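Local coordinates for protein putatuve endo-xylanase (Clostridium stercorarium, PDB 1O8P) that probably binds xylan and cellulose chains as a family 6 carbohydrate-binding module, helping a xylan-degrading enzyme stay on its substrate, at residues G55-G60 and G137-D142; T87-R92 and L133-P138; T78-T83 and D113-V118; Y38-Q43 and N59-T64. All blocks are in the same frame, centred on the assembly; numbering follows the deposited sequence.

Contact 1: residues G55-G60 and G137-D142; sequences GYIENG and GPVNVD. With CA (calcium ion), chain B.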
loop_
_atom_site.group_PDB
_atom_site.type_symbol
_atom_site.label_atom_id
_atom_site.label_comp_id
_atom_site.label_asym_id
_atom_site.label_seq_id
_atom_site.Cartn_x
_atom_site.Cartn_y
_atom_site.Cartn_z
ATOM N N GLY A 55 0.513 -6.407 -9.015
ATOM C CA GLY A 55 -0.186 -7.688 -8.968
ATOM C C GLY A 55 0.824 -8.854 -8.995
ATOM O O GLY A 55 2.026 -8.602 -8.831
ATOM N N TYR A 56 0.337 -10.093 -9.249
ATOM C CA TYR A 56 1.072 -11.366 -9.123
ATOM C C TYR A 56 1.696 -11.421 -7.743
ATOM O O TYR A 56 2.829 -11.880 -7.561
ATOM C CB TYR A 56 2.113 -11.620 -10.237
ATOM C CG TYR A 56 1.607 -12.053 -11.617
ATOM C CD1 TYR A 56 0.236 -12.119 -11.926
ATOM C CD2 TYR A 56 2.513 -12.358 -12.631
ATOM C CE1 TYR A 56 -0.215 -12.494 -13.213
ATOM C CE2 TYR A 56 2.098 -12.724 -13.904
ATOM C CZ TYR A 56 0.729 -12.798 -14.214
ATOM O OH TYR A 56 0.331 -13.150 -15.506
ATOM N N ILE A 57 0.938 -10.933 -6.757
ATOM C CA ILE A 57 1.349 -10.896 -5.343
ATOM C C ILE A 57 0.977 -12.200 -4.625
ATOM O O ILE A 57 -0.044 -12.811 -4.922
ATOM C CB ILE A 57 0.759 -9.631 -4.640
ATOM C CG1 ILE A 57 1.611 -8.384 -4.967
ATOM C CG2 ILE A 57 0.553 -9.830 -3.125
ATOM C CD1 ILE A 57 0.883 -7.084 -4.701
ATOM N N GLU A 58 1.837 -12.629 -3.715
ATOM C CA GLU A 58 1.603 -13.814 -2.906
ATOM C C GLU A 58 1.809 -13.510 -1.428
ATOM O O GLU A 58 2.397 -12.493 -1.079
ATOM C CB GLU A 58 2.583 -14.920 -3.327
ATOM C CG GLU A 58 2.403 -15.438 -4.752
ATOM C CD GLU A 58 1.051 -16.102 -5.049
ATOM O OE1 GLU A 58 0.284 -16.495 -4.124
ATOM O OE2 GLU A 58 0.744 -16.263 -6.256
ATOM N N ASN A 59 1.328 -14.404 -0.558
ATOM C CA ASN A 59 1.698 -14.401 0.863
ATOM C C ASN A 59 3.210 -14.208 1.084
ATOM O O ASN A 59 4.035 -14.927 0.501
ATOM C CB ASN A 59 1.232 -15.712 1.546
ATOM C CG ASN A 59 1.472 -15.692 3.020
ATOM O OD1 ASN A 59 1.340 -14.653 3.621
ATOM N ND2 ASN A 59 1.854 -16.824 3.614
ATOM N N GLY A 60 3.560 -13.246 1.934
ATOM C CA GLY A 60 4.924 -12.916 2.270
ATOM C C GLY A 60 5.557 -11.847 1.393
ATOM O O GLY A 60 6.646 -11.342 1.727
ATOM N N GLY A 137 -1.656 -12.590 0.786
ATOM C CA GLY A 137 -2.320 -13.309 -0.270
ATOM C C GLY A 137 -2.441 -12.419 -1.492
ATOM O O GLY A 137 -2.062 -11.248 -1.465
ATOM N N PRO A 138 -2.916 -13.008 -2.584
ATOM C CA PRO A 138 -3.123 -12.287 -3.861
ATOM C C PRO A 138 -4.047 -11.043 -3.733
ATOM O O PRO A 138 -5.150 -11.120 -3.157
ATOM C CB PRO A 138 -3.754 -13.360 -4.775
ATOM C CG PRO A 138 -3.432 -14.721 -4.102
ATOM C CD PRO A 138 -3.233 -14.446 -2.660
ATOM N N VAL A 139 -3.575 -9.911 -4.243
ATOM C CA VAL A 139 -4.324 -8.658 -4.262
ATOM C C VAL A 139 -3.650 -7.749 -5.321
ATOM O O VAL A 139 -2.452 -7.837 -5.549
ATOM C CB VAL A 139 -4.364 -7.959 -2.839
ATOM C CG1 VAL A 139 -2.926 -7.560 -2.359
ATOM C CG2 VAL A 139 -5.386 -6.735 -2.781
ATOM N N ASN A 140 -4.435 -6.935 -6.006
ATOM C CA ASN A 140 -3.868 -5.866 -6.841
ATOM C C ASN A 140 -4.025 -4.520 -6.148
ATOM O O ASN A 140 -5.051 -4.250 -5.553
ATOM C CB ASN A 140 -4.533 -5.819 -8.204
ATOM C CG ASN A 140 -4.159 -7.006 -9.096
ATOM O OD1 ASN A 140 -4.585 -7.058 -10.227
ATOM N ND2 ASN A 140 -3.353 -7.939 -8.603
ATOM N N VAL A 141 -2.984 -3.684 -6.222
ATOM C CA VAL A 141 -2.977 -2.405 -5.553
ATOM C C VAL A 141 -2.646 -1.325 -6.574
ATOM O O VAL A 141 -1.580 -1.350 -7.187
ATOM C CB VAL A 141 -1.989 -2.344 -4.382
ATOM C CG1 VAL A 141 -2.279 -1.076 -3.507
ATOM C CG2 VAL A 141 -2.023 -3.656 -3.524
ATOM N N ASP A 142 -3.593 -0.404 -6.764
ATOM C CA ASP A 142 -3.433 0.714 -7.689
ATOM C C ASP A 142 -2.633 1.784 -6.931
ATOM O O ASP A 142 -1.555 2.157 -7.355
ATOM C CB ASP A 142 -4.820 1.221 -8.111
ATOM C CG ASP A 142 -4.767 2.331 -9.096
ATOM O OD1 ASP A 142 -3.661 2.821 -9.477
ATOM O OD2 ASP A 142 -5.820 2.804 -9.540
HETATM CA CA CA B . -1.288 2.987 -9.713
HETATM O O HOH W 1 -2.048 -10.285 -6.952
HETATM O O HOH W 2 -1.262 4.282 -11.799
#
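V139 O, against which the methyl I57 CD1 packs, is gripped by two donors where loop 55-60 runs antiparallel to the start of strand 140-147 in the beta-sandwich of this family 6 module. N140 ND2 comes back to V139 O at 3.2 Å along a straight N-H...O path of 174°, although it stands above the carbonyl plane. The second donor is a water, 2.9 Å from V139 O, which also accepts from I57 N. This water supplies the polar link between two backbones that share no direct hydrogen bond. G55 suits its place because N140 ND2 lies only 3.2 Å from G55 CA, and a CB would collide with the amide. I57 is the apolar residue of the loop: CG2, anti to its backbone N, rests 3.4 Å from G137 O and against V139 CG1, while I57 O takes a CA-H...O contact of 3.3 Å from P138 CA. The ring of P138 also nears E58, with P138 CG 4.1 Å from E58 OE1. Further along the strand D142 joins Q30, E32 and S52 at the calcium ion, using two of its own oxygens: D142 O at 2.5 Å and D142 OD1 at 2.4 Å from the metal.

Contact 2: residues T87-R92 and L133-P138; sequences TTIQVR and LVFSGP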
loop_
_atom_site.group_PDB
_atom_site.type_symbol
_atom_site.label_atom_id
_atom_site.label_comp_id
_atom_site.label_asym_id
_atom_site.label_seq_id
_atom_site.Cartn_x
_atom_site.Cartn_y
_atom_site.Cartn_z
ATOM N N THR A 87 -8.105 -10.968 2.055
ATOM C CA THR A 87 -6.690 -10.912 2.336
ATOM C C THR A 87 -6.399 -9.648 3.125
ATOM O O THR A 87 -7.312 -8.858 3.415
ATOM C CB THR A 87 -5.882 -11.062 1.009
ATOM O OG1 THR A 87 -4.501 -11.169 1.323
ATOM C CG2 THR A 87 -5.976 -9.827 0.137
ATOM N N THR A 88 -5.152 -9.471 3.540
ATOM C CA THR A 88 -4.795 -8.332 4.369
ATOM C C THR A 88 -3.534 -7.712 3.791
ATOM O O THR A 88 -2.680 -8.407 3.162
ATOM C CB THR A 88 -4.496 -8.755 5.820
ATOM O OG1 THR A 88 -3.396 -9.693 5.818
ATOM C CG2 THR A 88 -5.652 -9.491 6.500
ATOM N N ILE A 89 -3.409 -6.414 4.034
ATOM C CA ILE A 89 -2.182 -5.685 3.756
ATOM C C ILE A 89 -1.751 -5.060 5.063
ATOM O O ILE A 89 -2.462 -4.263 5.643
ATOM C CB ILE A 89 -2.437 -4.587 2.681
ATOM C CG1 ILE A 89 -3.147 -5.177 1.453
ATOM C CG2 ILE A 89 -1.126 -3.791 2.367
ATOM C CD1 ILE A 89 -3.686 -4.171 0.423
ATOM N N GLN A 90 -0.584 -5.443 5.546
ATOM C CA GLN A 90 -0.015 -4.809 6.698
ATOM C C GLN A 90 0.714 -3.556 6.259
ATOM O O GLN A 90 1.343 -3.531 5.200
ATOM C CB GLN A 90 0.956 -5.762 7.386
ATOM C CG GLN A 90 0.220 -6.837 8.194
ATOM C CD GLN A 90 1.172 -7.748 8.943
ATOM O OE1 GLN A 90 2.351 -7.814 8.615
ATOM N NE2 GLN A 90 0.669 -8.432 9.957
ATOM N N VAL A 91 0.622 -2.529 7.097
ATOM C CA VAL A 91 1.299 -1.256 6.897
ATOM C C VAL A 91 2.319 -1.104 8.030
ATOM O O VAL A 91 1.941 -1.005 9.193
ATOM C CB VAL A 91 0.299 -0.043 6.825
ATOM C CG1 VAL A 91 1.066 1.229 6.465
ATOM C CG2 VAL A 91 -0.816 -0.304 5.792
ATOM N N ARG A 92 3.603 -1.129 7.678
ATOM C CA ARG A 92 4.690 -1.193 8.653
ATOM C C ARG A 92 5.733 -0.107 8.431
ATOM O O ARG A 92 5.831 0.455 7.332
ATOM C CB ARG A 92 5.418 -2.533 8.565
ATOM C CG ARG A 92 4.589 -3.752 8.802
ATOM C CD ARG A 92 5.449 -4.841 9.231
ATOM N NE ARG A 92 4.738 -5.976 9.757
ATOM C CZ ARG A 92 4.864 -6.433 10.985
ATOM N NH1 ARG A 92 5.652 -5.837 11.863
ATOM N NH2 ARG A 92 4.168 -7.486 11.344
ATOM N N LEU A 133 4.392 -2.232 2.751
ATOM C CA LEU A 133 3.141 -3.018 2.640
ATOM C C LEU A 133 3.508 -4.520 2.574
ATOM O O LEU A 133 4.299 -4.918 1.733
ATOM C CB LEU A 133 2.367 -2.606 1.372
ATOM C CG LEU A 133 2.083 -1.102 1.226
ATOM C CD1 LEU A 133 1.321 -0.852 -0.104
ATOM C CD2 LEU A 133 1.265 -0.584 2.458
ATOM N N VAL A 134 2.960 -5.319 3.487
ATOM C CA VAL A 134 3.232 -6.728 3.552
ATOM C C VAL A 134 1.918 -7.427 3.264
ATOM O O VAL A 134 0.905 -7.142 3.892
ATOM C CB VAL A 134 3.859 -7.160 4.931
ATOM C CG1 VAL A 134 4.212 -8.663 4.929
ATOM C CG2 VAL A 134 5.094 -6.276 5.281
ATOM N N PHE A 135 1.955 -8.332 2.287
ATOM C CA PHE A 135 0.773 -8.982 1.744
ATOM C C PHE A 135 0.624 -10.451 2.206
ATOM O O PHE A 135 1.619 -11.170 2.275
ATOM C CB PHE A 135 0.873 -8.946 0.226
ATOM C CG PHE A 135 0.958 -7.559 -0.337
ATOM C CD1 PHE A 135 -0.170 -6.757 -0.411
ATOM C CD2 PHE A 135 2.160 -7.064 -0.783
ATOM C CE1 PHE A 135 -0.105 -5.467 -0.938
ATOM C CE2 PHE A 135 2.260 -5.777 -1.303
ATOM C CZ PHE A 135 1.122 -4.984 -1.381
ATOM N N SER A 136 -0.610 -10.874 2.508
ATOM C CA SER A 136 -0.879 -12.230 3.028
ATOM C C SER A 136 -1.527 -13.127 1.972
ATOM O O SER A 136 -1.851 -14.301 2.191
ATOM C CB SER A 136 -1.693 -12.181 4.334
ATOM O OG SER A 136 -3.026 -11.816 4.080
ATOM N N GLY A 137 -1.656 -12.590 0.786
ATOM C CA GLY A 137 -2.320 -13.309 -0.270
ATOM C C GLY A 137 -2.441 -12.419 -1.492
ATOM O O GLY A 137 -2.062 -11.248 -1.465
ATOM N N PRO A 138 -2.916 -13.008 -2.584
ATOM C CA PRO A 138 -3.123 -12.287 -3.861
ATOM C C PRO A 138 -4.047 -11.043 -3.733
ATOM O O PRO A 138 -5.150 -11.120 -3.157
ATOM C CB PRO A 138 -3.754 -13.360 -4.775
ATOM C CG PRO A 138 -3.432 -14.721 -4.102
ATOM C CD PRO A 138 -3.233 -14.446 -2.660
HETATM O O HOH W 3 -2.357 -9.151 0.401
HETATM O O HOH W 4 -0.213 -8.966 5.493
#
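I89 CG2 is the central bump of this antiparallel pairing of strands 87-93 and 128-135 in the beta-sandwich: it fills the hollow between L133 CB and the F135 ring, 3.8 Å from F135 CE1. A branched residue suits the spot, since CG1 of I89 runs beside the F135 ring while CG2, anti to the backbone N, leans toward L133. One pair along, V91 CG2 lies 3.9 Å from L133 CD2, the two side chains side by side. This apolar face goes on to V141, F144 and F146 of the other sheet. The reverse face is mixed: V134 CB touches Q90 CB and OE1, the side chains crossing at a slant, and Q90 OE1 takes both NE (3.2 Å) and NH2 of R92 from one side of the amide plane, in the plane of the guanidinium; R92 NH1 turns to G98 O. Backbone bonds Q90 N to V134 O and V134 N to Q90 O fix the register. Where regular pairing ends, S136 N still bonds T88 O, and S136 OG hydrogen-bonds both T88 OG1, at 2.8 Å, and T87 OG1. G137 suits its place, since a CB would collide with T87 OG1. A water donates to T88 O and, at 2.8 Å, to G137 O.

Contact 3: residues T78-T83 and D113-V118; sequences TARVAT and DTYRDV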
loop_
_atom_site.group_PDB
_atom_site.type_symbol
_atom_site.label_atom_id
_atom_site.label_comp_id
_atom_site.label_asym_id
_atom_site.label_seq_id
_atom_site.Cartn_x
_atom_site.Cartn_y
_atom_site.Cartn_z
ATOM N N THR A 78 -5.952 4.414 3.242
ATOM C CA THR A 78 -6.879 3.944 2.231
ATOM C C THR A 78 -6.105 3.357 1.063
ATOM O O THR A 78 -5.190 3.987 0.560
ATOM C CB THR A 78 -7.761 5.113 1.724
ATOM O OG1 THR A 78 -8.545 5.610 2.812
ATOM C CG2 THR A 78 -8.808 4.625 0.707
ATOM N N ALA A 79 -6.469 2.157 0.611
ATOM C CA ALA A 79 -5.860 1.582 -0.607
ATOM C C ALA A 79 -6.937 1.281 -1.668
ATOM O O ALA A 79 -8.071 0.916 -1.319
ATOM C CB ALA A 79 -5.022 0.315 -0.247
ATOM N N ARG A 80 -6.602 1.462 -2.947
ATOM C CA ARG A 80 -7.511 1.115 -4.050
ATOM C C ARG A 80 -7.034 -0.228 -4.508
ATOM O O ARG A 80 -5.891 -0.349 -4.988
ATOM C CB ARG A 80 -7.433 2.112 -5.212
ATOM C CG ARG A 80 -8.525 1.893 -6.259
ATOM C CD ARG A 80 -8.642 2.970 -7.345
ATOM N NE ARG A 80 -9.654 2.683 -8.384
ATOM C CZ ARG A 80 -9.400 2.197 -9.647
ATOM N NH1 ARG A 80 -8.169 1.867 -10.051
ATOM N NH2 ARG A 80 -10.411 2.003 -10.517
ATOM N N VAL A 81 -7.873 -1.244 -4.303
ATOM C CA VAL A 81 -7.418 -2.645 -4.396
ATOM C C VAL A 81 -8.443 -3.514 -5.149
ATOM O O VAL A 81 -9.629 -3.195 -5.192
ATOM C CB VAL A 81 -7.140 -3.260 -2.993
ATOM C CG1 VAL A 81 -5.916 -2.607 -2.310
ATOM C CG2 VAL A 81 -8.350 -3.098 -2.118
ATOM N N ALA A 82 -7.980 -4.582 -5.782
ATOM C CA ALA A 82 -8.889 -5.590 -6.363
ATOM C C ALA A 82 -8.401 -6.942 -5.933
ATOM O O ALA A 82 -7.184 -7.181 -5.926
ATOM C CB ALA A 82 -8.862 -5.526 -7.886
ATOM N N THR A 83 -9.333 -7.843 -5.603
ATOM C CA THR A 83 -8.971 -9.231 -5.349
ATOM C C THR A 83 -10.161 -10.168 -5.503
ATOM O O THR A 83 -11.319 -9.727 -5.536
ATOM C CB THR A 83 -8.272 -9.393 -3.958
ATOM O OG1 THR A 83 -7.779 -10.735 -3.815
ATOM C CG2 THR A 83 -9.242 -9.186 -2.778
ATOM N N ASP A 113 -9.866 -7.006 -11.510
ATOM C CA ASP A 113 -9.999 -5.724 -12.216
ATOM C C ASP A 113 -11.276 -4.965 -11.789
ATOM O O ASP A 113 -11.789 -4.116 -12.504
ATOM C CB ASP A 113 -9.880 -5.869 -13.743
ATOM C CG ASP A 113 -9.647 -4.509 -14.451
ATOM O OD1 ASP A 113 -8.971 -3.612 -13.870
ATOM O OD2 ASP A 113 -10.103 -4.243 -15.593
ATOM N N THR A 114 -11.759 -5.282 -10.601
ATOM C CA THR A 114 -12.782 -4.472 -9.955
ATOM C C THR A 114 -12.142 -3.882 -8.720
ATOM O O THR A 114 -11.933 -4.599 -7.745
ATOM C CB THR A 114 -13.995 -5.400 -9.575
ATOM O OG1 THR A 114 -14.400 -6.129 -10.743
ATOM C CG2 THR A 114 -15.230 -4.577 -9.137
ATOM N N TYR A 115 -11.803 -2.598 -8.779
ATOM C CA TYR A 115 -11.131 -1.903 -7.677
ATOM C C TYR A 115 -12.109 -1.222 -6.753
ATOM O O TYR A 115 -13.116 -0.652 -7.188
ATOM C CB TYR A 115 -10.082 -0.904 -8.196
ATOM C CG TYR A 115 -8.885 -1.616 -8.806
ATOM C CD1 TYR A 115 -8.946 -2.127 -10.103
ATOM C CD2 TYR A 115 -7.720 -1.852 -8.059
ATOM C CE1 TYR A 115 -7.871 -2.817 -10.649
ATOM C CE2 TYR A 115 -6.631 -2.537 -8.616
ATOM C CZ TYR A 115 -6.717 -3.007 -9.897
ATOM O OH TYR A 115 -5.649 -3.669 -10.474
ATOM N N ARG A 116 -11.795 -1.301 -5.468
ATOM C CA ARG A 116 -12.551 -0.644 -4.421
ATOM C C ARG A 116 -11.562 0.032 -3.469
ATOM O O ARG A 116 -10.412 -0.422 -3.323
ATOM C CB ARG A 116 -13.407 -1.665 -3.644
ATOM C CG ARG A 116 -14.618 -2.211 -4.424
ATOM C CD ARG A 116 -15.390 -1.170 -5.262
ATOM N NE ARG A 116 -16.500 -1.789 -5.980
ATOM C CZ ARG A 116 -16.725 -1.692 -7.292
ATOM N NH1 ARG A 116 -15.920 -0.973 -8.078
ATOM N NH2 ARG A 116 -17.775 -2.317 -7.820
ATOM N N ASP A 117 -12.019 1.111 -2.833
ATOM C CA ASP A 117 -11.218 1.818 -1.820
ATOM C C ASP A 117 -11.478 1.176 -0.478
ATOM O O ASP A 117 -12.635 1.093 -0.052
ATOM C CB ASP A 117 -11.595 3.278 -1.753
ATOM C CG ASP A 117 -11.135 4.033 -2.943
ATOM O OD1 ASP A 117 -10.532 3.435 -3.862
ATOM O OD2 ASP A 117 -11.324 5.252 -3.047
ATOM N N VAL A 118 -10.416 0.679 0.162
ATOM C CA VAL A 118 -10.543 0.020 1.450
ATOM C C VAL A 118 -9.664 0.740 2.485
ATOM O O VAL A 118 -8.472 0.959 2.247
ATOM C CB VAL A 118 -10.224 -1.527 1.364
ATOM C CG1 VAL A 118 -10.458 -2.218 2.727
ATOM C CG2 VAL A 118 -11.100 -2.223 0.281
#
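V118 and A79 exchange two backbone hydrogen bonds, A79 N to V118 O and V118 N to A79 O, and R116 and V81 repeat the pattern through V81 N to R116 O and R116 N to V81 O. All four are short, and CA-H...O contacts such as Y115 CA to V81 O, 3.2 Å, fill the spaces between them. Ring contact comes next. A82 CB stands almost on the normal of the Y115 ring, 3.7 Å from its centroid and 6° off, a CH-pi contact; with T114 O only 3.2 Å from the same CB, the small alanine suits this tight spot. The flat guanidinium of R80 packs on an apolar carbon: Y115 CB lies over its face, 3.5 Å from R80 CZ, and its plane is 15° from that of the ring. R80 CG is anti to the backbone N (chi1 -171°), and the chain stays extended to NE. On the way, R80 CG passes 3.5 Å from D117 OD1; this carboxylate oxygen, 4.7 Å from R80 NE, may weakly favour the positive charge. R80 NH1 forms a salt bridge with D142 OD2, D142 being a calcium ligand. Among apolar contacts, V81 CG2 meets V118 CG2 at 3.8 Å, on the face that looks toward I104 and V106. The pairing ties 116-125, an outermost strand, to 74-82 in the four-stranded antiparallel sheet, one layer of the CBM6 beta-sandwich.

Contact 4: residues Y38-Q43 and N59-T64; sequences YGPNLQ and NGYSTT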
loop_
_atom_site.group_PDB
_atom_site.type_symbol
_atom_site.label_atom_id
_atom_site.label_comp_id
_atom_site.label_asym_id
_atom_site.label_seq_id
_atom_site.Cartn_x
_atom_site.Cartn_y
_atom_site.Cartn_z
ATOM N N TYR A 38 9.961 -7.365 -2.130
ATOM C CA TYR A 38 10.225 -8.770 -2.031
ATOM C C TYR A 38 9.130 -9.543 -2.743
ATOM O O TYR A 38 7.980 -9.410 -2.425
ATOM C CB TYR A 38 10.320 -9.257 -0.565
ATOM C CG TYR A 38 10.351 -10.778 -0.564
ATOM C CD1 TYR A 38 11.547 -11.459 -0.823
ATOM C CD2 TYR A 38 9.164 -11.543 -0.438
ATOM C CE1 TYR A 38 11.563 -12.843 -0.884
ATOM C CE2 TYR A 38 9.180 -12.924 -0.504
ATOM C CZ TYR A 38 10.383 -13.561 -0.709
ATOM O OH TYR A 38 10.448 -14.904 -0.804
ATOM N N GLY A 39 9.486 -10.393 -3.684
ATOM C CA GLY A 39 8.516 -11.307 -4.240
ATOM C C GLY A 39 8.817 -11.507 -5.699
ATOM O O GLY A 39 8.573 -10.600 -6.518
ATOM N N PRO A 40 9.363 -12.690 -6.003
ATOM C CA PRO A 40 9.914 -13.023 -7.331
ATOM C C PRO A 40 8.975 -12.718 -8.480
ATOM O O PRO A 40 9.465 -12.251 -9.518
ATOM C CB PRO A 40 10.158 -14.550 -7.261
ATOM C CG PRO A 40 9.421 -15.026 -5.990
ATOM C CD PRO A 40 9.522 -13.800 -5.042
ATOM N N ASN A 41 7.667 -12.942 -8.282
ATOM C CA ASN A 41 6.657 -12.816 -9.332
ATOM C C ASN A 41 6.046 -11.440 -9.501
ATOM O O ASN A 41 5.318 -11.225 -10.465
ATOM C CB ASN A 41 5.503 -13.777 -9.063
ATOM C CG ASN A 41 5.907 -15.249 -9.192
ATOM O OD1 ASN A 41 7.025 -15.559 -9.594
ATOM N ND2 ASN A 41 4.989 -16.148 -8.861
ATOM N N LEU A 42 6.303 -10.530 -8.557
ATOM C CA LEU A 42 5.586 -9.270 -8.475
ATOM C C LEU A 42 5.705 -8.555 -9.802
ATOM O O LEU A 42 6.779 -8.526 -10.376
ATOM C CB LEU A 42 6.129 -8.380 -7.344
ATOM C CG LEU A 42 5.127 -7.364 -6.761
ATOM C CD1 LEU A 42 5.255 -7.212 -5.249
ATOM C CD2 LEU A 42 5.373 -6.027 -7.420
ATOM N N GLN A 43 4.603 -7.976 -10.269
ATOM C CA GLN A 43 4.583 -7.270 -11.581
ATOM C C GLN A 43 3.718 -6.041 -11.576
ATOM O O GLN A 43 2.826 -5.942 -10.755
ATOM C CB GLN A 43 4.031 -8.202 -12.652
ATOM C CG GLN A 43 5.098 -8.713 -13.541
ATOM C CD GLN A 43 4.632 -9.931 -14.231
ATOM O OE1 GLN A 43 3.712 -9.864 -15.071
ATOM N NE2 GLN A 43 5.223 -11.066 -13.881
ATOM N N ASN A 59 1.328 -14.404 -0.558
ATOM C CA ASN A 59 1.698 -14.401 0.863
ATOM C C ASN A 59 3.210 -14.208 1.084
ATOM O O ASN A 59 4.035 -14.927 0.501
ATOM C CB ASN A 59 1.232 -15.712 1.546
ATOM C CG ASN A 59 1.472 -15.692 3.020
ATOM O OD1 ASN A 59 1.340 -14.653 3.621
ATOM N ND2 ASN A 59 1.854 -16.824 3.614
ATOM N N GLY A 60 3.560 -13.246 1.934
ATOM C CA GLY A 60 4.924 -12.916 2.270
ATOM C C GLY A 60 5.557 -11.847 1.393
ATOM O O GLY A 60 6.646 -11.342 1.727
ATOM N N TYR A 61 4.913 -11.500 0.274
ATOM C CA TYR A 61 5.408 -10.370 -0.574
ATOM C C TYR A 61 5.285 -9.021 0.128
ATOM O O TYR A 61 4.523 -8.873 1.078
ATOM C CB TYR A 61 4.643 -10.260 -1.882
ATOM C CG TYR A 61 4.994 -11.271 -2.935
ATOM C CD1 TYR A 61 5.465 -12.548 -2.597
ATOM C CD2 TYR A 61 4.820 -10.950 -4.290
ATOM C CE1 TYR A 61 5.782 -13.489 -3.592
ATOM C CE2 TYR A 61 5.145 -11.853 -5.304
ATOM C CZ TYR A 61 5.619 -13.118 -4.954
ATOM O OH TYR A 61 5.876 -13.997 -5.956
ATOM N N SER A 62 6.043 -8.037 -0.346
ATOM C CA SER A 62 6.113 -6.760 0.307
ATOM C C SER A 62 6.655 -5.711 -0.663
ATOM O O SER A 62 7.393 -6.043 -1.603
ATOM C CB SER A 62 6.987 -6.831 1.585
ATOM O OG SER A 62 8.368 -6.931 1.258
ATOM N N THR A 63 6.229 -4.461 -0.461
ATOM C CA THR A 63 6.748 -3.332 -1.213
ATOM C C THR A 63 7.101 -2.259 -0.230
ATOM O O THR A 63 6.433 -2.087 0.791
ATOM C CB THR A 63 5.769 -2.826 -2.304
ATOM O OG1 THR A 63 4.438 -2.998 -1.860
ATOM C CG2 THR A 63 5.805 -3.687 -3.534
ATOM N N THR A 64 8.177 -1.543 -0.538
ATOM C CA THR A 64 8.690 -0.536 0.337
ATOM C C THR A 64 8.678 0.782 -0.397
ATOM O O THR A 64 9.102 0.847 -1.552
ATOM C CB THR A 64 10.122 -0.892 0.735
ATOM O OG1 THR A 64 10.113 -2.081 1.530
ATOM C CG2 THR A 64 10.787 0.224 1.635
#
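G60 O lies against the Y38 ring, 3.3 Å from Y38 CD2, and the positive phi of G60 suits a residue without CB. Next comes Y61, the side chain on which the loop rests. Its CA meets the edge of the Y38 ring, while its own ring has G39 over one face: G39 CA is 3.4 Å from the ring centroid and 6° off the normal, a close CH-pi contact that a CB on G39 would destroy. P40 CD and L42 CD1 touch the Y61 ring as well, and the hydroxyl at its tip accepts from N41 N, 3.1 Å to Y61 OH. Residues 39-42 form a type I beta turn, closed by L42 N to G39 O, with proline at the second position, where its fixed phi fits; it links strand 36-38, which belongs to a sheet of the beta-sandwich, to the small antiparallel pair 43-46 and 52-55. S62 then pairs with Y38 as an antiparallel hydrogen-bonded pair, through Y38 N to S62 O (2.9 Å) and S62 N to Y38 O (3.2 Å). The small S62 OG leaves room for Y38 CB, 3.5 Å away. At T63 the CG2 methyl meets L42 CD1 at 4.0 Å, while its OG1 turns to Y65 OH.

In the fold
Contacts 1 and 2 each touch all the others. Contact 1 shares G137 and P138 with contact 2 and N59 and G60 with contact 4, with centres about 8 and 7 Å away. G60 N to F135 O, 2.9 Å, probably a hydrogen bond, ties contact 2 to this shared corner, and L133 N to T63 O, 2.8 Å, joins contacts 2 and 4 across neighbouring strands. Contact 3 lies in the sheet of strand 140-147, facing the sheet of contacts 2 and 4; I89 CD1 meets V81 CG1 at 3.9 Å. Its salt bridge R80 NH1 to D142 OD2, 2.6 Å, engages the carboxylate oxygen of D142 not bound to calcium, and the R80 side chain is about 7 Å from the ion.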